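Putative ABC-transporter ATP-binding protein (Alicyclobacillus acidocaldarius, PDB 1Z47) probably binds and hydrolyses ATP as the ATPase subunit of a putative sulfate ABC transporter. Local coordinates at residues I15-R29 / L60-I74. Sequence-based numbering, arbitrary orientation.
Sequences IEFVGVEKIYPGGAR and LIAGLERPTKGDVWI
Phe17 turns CG away from its carbonyl carbon (chi1 -90°), which lays the ring against the end of helix 54-62: CZ meets Leu60 CB at 3.5 Å, and CE2 lies 3.5 Å from Ile61 CG1, both side chains crossing that of Phe17 at about a right angle. Val72, its strand partner, runs alongside and brings CG2 to 3.7 Å from Phe17 CE2. A flat, broad apolar group suits this junction of helix and sheet; an alanine here would probably open a gap between Leu60, Ile61 and Val72 and leave Phe36 without its stacking partner. Strands 15-17 and 71-74 belong to the antiparallel β-subdomain of the ABC ATPase fold, here packed on the helix that follows the probable Walker A loop. Gly70, at positive phi, sits where any CB would collide with Gly19 O. Beyond it a classic bulge sets Thr68 and Lys69 opposite Glu21, whose O accepts from Thr68 N (2.6 Å) and Lys69 N (3.3 Å). Glu65, bent at chi2 (-73°), suits its place because two carboxylate oxygens can serve several cations: OE2 forms a salt bridge with Lys22 NZ (3.3 Å), its hydrogen bond weak, while OE1 salt-bridges Arg29 NH1 (3.5 Å) at the guanidinium edge, and also Arg59.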
loop_
_atom_site.group_PDB
_atom_site.type_symbol
_atom_site.label_atom_id
_atom_site.label_comp_id
_atom_site.label_asym_id
_atom_site.label_seq_id
_atom_site.Cartn_x
_atom_site.Cartn_y
_atom_site.Cartn_z
ATOM N N ILE B 15 12.541 -9.723 24.424
ATOM C CA ILE B 15 11.175 -10.219 24.602
ATOM C C ILE B 15 11.046 -11.710 24.311
ATOM O O ILE B 15 11.658 -12.226 23.372
ATOM C CB ILE B 15 10.165 -9.478 23.675
ATOM C CG1 ILE B 15 10.368 -7.960 23.764
ATOM C CG2 ILE B 15 8.743 -9.820 24.101
ATOM C CD1 ILE B 15 9.391 -7.156 22.904
ATOM N N GLU B 16 10.246 -12.404 25.113
ATOM C CA GLU B 16 10.061 -13.832 24.883
ATOM C C GLU B 16 8.703 -14.336 25.312
ATOM O O GLU B 16 8.176 -13.976 26.372
ATOM C CB GLU B 16 11.161 -14.658 25.577
ATOM C CG GLU B 16 11.024 -16.173 25.325
ATOM C CD GLU B 16 12.235 -16.990 25.787
ATOM O OE1 GLU B 16 12.209 -18.230 25.608
ATOM O OE2 GLU B 16 13.208 -16.406 26.321
ATOM N N PHE B 17 8.106 -15.148 24.451
ATOM C CA PHE B 17 6.823 -15.745 24.774
ATOM C C PHE B 17 7.106 -17.223 25.037
ATOM O O PHE B 17 7.835 -17.861 24.284
ATOM C CB PHE B 17 5.826 -15.603 23.604
ATOM C CG PHE B 17 5.004 -14.335 23.649
ATOM C CD1 PHE B 17 3.694 -14.326 23.169
ATOM C CD2 PHE B 17 5.541 -13.152 24.155
ATOM C CE1 PHE B 17 2.927 -13.156 23.192
ATOM C CE2 PHE B 17 4.784 -11.979 24.183
ATOM C CZ PHE B 17 3.476 -11.980 23.701
ATOM N N VAL B 18 6.531 -17.750 26.108
ATOM C CA VAL B 18 6.719 -19.157 26.461
ATOM C C VAL B 18 5.361 -19.839 26.475
ATOM O O VAL B 18 4.572 -19.653 27.408
ATOM C CB VAL B 18 7.376 -19.304 27.857
ATOM C CG1 VAL B 18 7.526 -20.792 28.215
ATOM C CG2 VAL B 18 8.730 -18.624 27.856
ATOM N N GLY B 19 5.090 -20.606 25.421
ATOM C CA GLY B 19 3.829 -21.320 25.319
ATOM C C GLY B 19 2.643 -20.449 25.677
ATOM O O GLY B 19 1.765 -20.857 26.437
ATOM N N VAL B 20 2.619 -19.240 25.120
ATOM C CA VAL B 20 1.550 -18.297 25.390
ATOM C C VAL B 20 0.294 -18.682 24.633
ATOM O O VAL B 20 0.323 -18.955 23.428
ATOM C CB VAL B 20 1.970 -16.869 25.010
ATOM C CG1 VAL B 20 0.814 -15.916 25.242
ATOM C CG2 VAL B 20 3.201 -16.456 25.832
ATOM N N GLU B 21 -0.811 -18.690 25.360
ATOM C CA GLU B 21 -2.095 -19.059 24.812
ATOM C C GLU B 21 -3.163 -18.109 25.331
ATOM O O GLU B 21 -3.225 -17.829 26.524
ATOM C CB GLU B 21 -2.407 -20.497 25.226
ATOM C CG GLU B 21 -3.759 -21.011 24.817
ATOM C CD GLU B 21 -4.019 -22.405 25.373
ATOM O OE1 GLU B 21 -3.248 -23.338 25.029
ATOM O OE2 GLU B 21 -4.984 -22.555 26.160
ATOM N N LYS B 22 -3.996 -17.621 24.415
ATOM C CA LYS B 22 -5.087 -16.701 24.718
ATOM C C LYS B 22 -6.070 -16.953 23.584
ATOM O O LYS B 22 -5.898 -16.454 22.479
ATOM C CB LYS B 22 -4.584 -15.265 24.662
ATOM C CG LYS B 22 -5.037 -14.387 25.801
ATOM C CD LYS B 22 -6.497 -14.007 25.707
ATOM C CE LYS B 22 -6.761 -12.846 26.653
ATOM N NZ LYS B 22 -8.175 -12.416 26.686
ATOM N N ILE B 23 -7.097 -17.734 23.871
ATOM C CA ILE B 23 -8.084 -18.127 22.871
ATOM C C ILE B 23 -9.412 -17.392 22.982
ATOM O O ILE B 23 -9.951 -17.219 24.075
ATOM C CB ILE B 23 -8.320 -19.652 22.986
ATOM C CG1 ILE B 23 -6.990 -20.371 22.765
ATOM C CG2 ILE B 23 -9.370 -20.125 21.988
ATOM C CD1 ILE B 23 -6.962 -21.779 23.288
ATOM N N TYR B 24 -9.933 -16.947 21.846
ATOM C CA TYR B 24 -11.217 -16.256 21.826
ATOM C C TYR B 24 -12.212 -17.203 21.167
ATOM O O TYR B 24 -11.995 -17.660 20.044
ATOM C CB TYR B 24 -11.124 -14.940 21.041
ATOM C CG TYR B 24 -10.284 -13.875 21.722
ATOM C CD1 TYR B 24 -8.892 -13.899 21.654
ATOM C CD2 TYR B 24 -10.890 -12.860 22.461
ATOM C CE1 TYR B 24 -8.110 -12.928 22.310
ATOM C CE2 TYR B 24 -10.128 -11.892 23.121
ATOM C CZ TYR B 24 -8.741 -11.934 23.043
ATOM O OH TYR B 24 -8.003 -10.994 23.727
ATOM N N PRO B 25 -13.322 -17.501 21.854
ATOM C CA PRO B 25 -14.337 -18.413 21.319
ATOM C C PRO B 25 -14.818 -18.084 19.914
ATOM O O PRO B 25 -15.397 -18.931 19.240
ATOM C CB PRO B 25 -15.458 -18.307 22.346
ATOM C CG PRO B 25 -15.357 -16.854 22.764
ATOM C CD PRO B 25 -13.870 -16.737 22.992
ATOM N N GLY B 26 -14.588 -16.852 19.477
ATOM C CA GLY B 26 -15.036 -16.457 18.156
ATOM C C GLY B 26 -14.022 -16.735 17.062
ATOM O O GLY B 26 -14.318 -16.550 15.880
ATOM N N GLY B 27 -12.832 -17.181 17.452
ATOM C CA GLY B 27 -11.787 -17.472 16.485
ATOM C C GLY B 27 -10.760 -16.354 16.407
ATOM O O GLY B 27 -9.696 -16.425 17.041
ATOM N N ALA B 28 -11.099 -15.317 15.639
ATOM C CA ALA B 28 -10.248 -14.145 15.445
ATOM C C ALA B 28 -9.671 -13.615 16.754
ATOM O O ALA B 28 -10.383 -13.511 17.764
ATOM C CB ALA B 28 -11.044 -13.026 14.761
ATOM N N ARG B 29 -8.390 -13.269 16.706
ATOM C CA ARG B 29 -7.650 -12.727 17.836
ATOM C C ARG B 29 -6.996 -13.802 18.700
ATOM O O ARG B 29 -6.132 -13.478 19.529
ATOM C CB ARG B 29 -8.556 -11.847 18.701
ATOM C CG ARG B 29 -9.142 -10.646 17.967
ATOM C CD ARG B 29 -10.079 -9.853 18.857
ATOM N NE ARG B 29 -9.501 -9.640 20.182
ATOM C CZ ARG B 29 -9.703 -8.554 20.924
ATOM N NH1 ARG B 29 -9.139 -8.451 22.123
ATOM N NH2 ARG B 29 -10.456 -7.561 20.460
ATOM N N LEU B 60 -0.383 -8.521 24.373
ATOM C CA LEU B 60 0.143 -9.418 25.417
ATOM C C LEU B 60 1.503 -8.901 25.889
ATOM O O LEU B 60 1.880 -9.106 27.041
ATOM C CB LEU B 60 0.343 -10.849 24.899
ATOM C CG LEU B 60 -0.635 -11.998 25.170
ATOM C CD1 LEU B 60 -1.153 -11.923 26.601
ATOM C CD2 LEU B 60 -1.774 -11.961 24.201
ATOM N N ILE B 61 2.246 -8.258 24.989
ATOM C CA ILE B 61 3.550 -7.707 25.343
ATOM C C ILE B 61 3.344 -6.435 26.179
ATOM O O ILE B 61 4.129 -6.131 27.092
ATOM C CB ILE B 61 4.375 -7.340 24.091
ATOM C CG1 ILE B 61 4.659 -8.584 23.251
ATOM C CG2 ILE B 61 5.695 -6.691 24.512
ATOM C CD1 ILE B 61 5.376 -8.285 21.933
ATOM N N ALA B 62 2.279 -5.698 25.869
ATOM C CA ALA B 62 1.969 -4.459 26.587
ATOM C C ALA B 62 1.407 -4.722 27.983
ATOM O O ALA B 62 1.609 -3.940 28.908
ATOM C CB ALA B 62 0.975 -3.626 25.782
ATOM N N GLY B 63 0.698 -5.829 28.136
ATOM C CA GLY B 63 0.111 -6.135 29.418
ATOM C C GLY B 63 -1.348 -5.763 29.354
ATOM O O GLY B 63 -2.068 -5.889 30.328
ATOM N N LEU B 64 -1.786 -5.303 28.184
ATOM C CA LEU B 64 -3.186 -4.931 27.997
ATOM C C LEU B 64 -4.043 -6.188 28.006
ATOM O O LEU B 64 -5.247 -6.129 28.224
ATOM C CB LEU B 64 -3.362 -4.174 26.679
ATOM C CG LEU B 64 -2.797 -2.751 26.736
ATOM C CD1 LEU B 64 -2.644 -2.184 25.328
ATOM C CD2 LEU B 64 -3.728 -1.880 27.598
ATOM N N GLU B 65 -3.398 -7.327 27.760
ATOM C CA GLU B 65 -4.058 -8.629 27.755
ATOM C C GLU B 65 -3.167 -9.566 28.549
ATOM O O GLU B 65 -1.958 -9.358 28.626
ATOM C CB GLU B 65 -4.191 -9.164 26.328
ATOM C CG GLU B 65 -5.112 -8.359 25.433
ATOM C CD GLU B 65 -6.573 -8.554 25.779
ATOM O OE1 GLU B 65 -7.425 -7.882 25.157
ATOM O OE2 GLU B 65 -6.873 -9.384 26.667
ATOM N N ARG B 66 -3.761 -10.600 29.131
ATOM C CA ARG B 66 -2.992 -11.562 29.905
ATOM C C ARG B 66 -3.206 -12.966 29.342
ATOM O O ARG B 66 -4.333 -13.350 29.022
ATOM C CB ARG B 66 -3.426 -11.523 31.365
ATOM C CG ARG B 66 -2.296 -11.793 32.333
ATOM C CD ARG B 66 -1.798 -10.495 32.970
ATOM N NE ARG B 66 -2.780 -9.917 33.892
ATOM C CZ ARG B 66 -2.564 -8.826 34.623
ATOM N NH1 ARG B 66 -1.400 -8.194 34.539
ATOM N NH2 ARG B 66 -3.507 -8.365 35.434
ATOM N N PRO B 67 -2.124 -13.756 29.229
ATOM C CA PRO B 67 -2.207 -15.124 28.697
ATOM C C PRO B 67 -2.973 -16.113 29.577
ATOM O O PRO B 67 -2.885 -16.062 30.802
ATOM C CB PRO B 67 -0.740 -15.516 28.520
ATOM C CG PRO B 67 -0.052 -14.763 29.628
ATOM C CD PRO B 67 -0.738 -13.408 29.592
ATOM N N THR B 68 -3.737 -16.996 28.938
ATOM C CA THR B 68 -4.518 -18.015 29.642
ATOM C C THR B 68 -3.567 -19.129 30.078
ATOM O O THR B 68 -3.872 -19.903 30.988
ATOM C CB THR B 68 -5.609 -18.640 28.729
ATOM O OG1 THR B 68 -6.452 -17.614 28.198
ATOM C CG2 THR B 68 -6.467 -19.616 29.523
ATOM N N LYS B 69 -2.425 -19.205 29.400
ATOM C CA LYS B 69 -1.375 -20.188 29.670
ATOM C C LYS B 69 -0.098 -19.642 29.046
ATOM O O LYS B 69 -0.148 -18.843 28.107
ATOM C CB LYS B 69 -1.706 -21.545 29.033
ATOM C CG LYS B 69 -2.898 -22.254 29.647
ATOM C CD LYS B 69 -3.359 -23.426 28.789
ATOM C CE LYS B 69 -4.732 -23.919 29.235
ATOM N NZ LYS B 69 -5.311 -24.933 28.302
ATOM N N GLY B 70 1.046 -20.071 29.556
ATOM C CA GLY B 70 2.305 -19.590 29.022
ATOM C C GLY B 70 2.709 -18.301 29.698
ATOM O O GLY B 70 1.939 -17.725 30.461
ATOM N N ASP B 71 3.920 -17.835 29.429
ATOM C CA ASP B 71 4.384 -16.607 30.056
ATOM C C ASP B 71 5.101 -15.673 29.091
ATOM O O ASP B 71 5.582 -16.095 28.041
ATOM C CB ASP B 71 5.317 -16.926 31.235
ATOM C CG ASP B 71 4.603 -17.633 32.384
ATOM O OD1 ASP B 71 4.600 -18.883 32.414
ATOM O OD2 ASP B 71 4.031 -16.931 33.252
ATOM N N VAL B 72 5.172 -14.400 29.470
ATOM C CA VAL B 72 5.842 -13.387 28.665
ATOM C C VAL B 72 7.014 -12.796 29.435
ATOM O O VAL B 72 6.869 -12.352 30.572
ATOM C CB VAL B 72 4.878 -12.244 28.263
ATOM C CG1 VAL B 72 4.108 -11.753 29.479
ATOM C CG2 VAL B 72 5.676 -11.100 27.629
ATOM N N TRP B 73 8.173 -12.787 28.795
ATOM C CA TRP B 73 9.378 -12.271 29.406
ATOM C C TRP B 73 9.906 -11.060 28.666
ATOM O O TRP B 73 9.809 -10.977 27.441
ATOM C CB TRP B 73 10.449 -13.356 29.408
ATOM C CG TRP B 73 10.153 -14.470 30.331
ATOM C CD1 TRP B 73 9.048 -15.271 30.333
ATOM C CD2 TRP B 73 10.961 -14.892 31.424
ATOM N NE1 TRP B 73 9.117 -16.172 31.370
ATOM C CE2 TRP B 73 10.284 -15.960 32.056
ATOM C CE3 TRP B 73 12.197 -14.471 31.935
ATOM C CZ2 TRP B 73 10.802 -16.613 33.176
ATOM C CZ3 TRP B 73 12.712 -15.119 33.046
ATOM C CH2 TRP B 73 12.013 -16.180 33.656
ATOM N N ILE B 74 10.477 -10.130 29.425
ATOM C CA ILE B 74 11.056 -8.916 28.876
ATOM C C ILE B 74 12.334 -8.610 29.654
ATOM O O ILE B 74 12.291 -8.387 30.863
ATOM C CB ILE B 74 10.086 -7.710 28.989
ATOM C CG1 ILE B 74 8.850 -7.944 28.108
ATOM C CG2 ILE B 74 10.788 -6.444 28.530
ATOM C CD1 ILE B 74 7.792 -6.842 28.179
#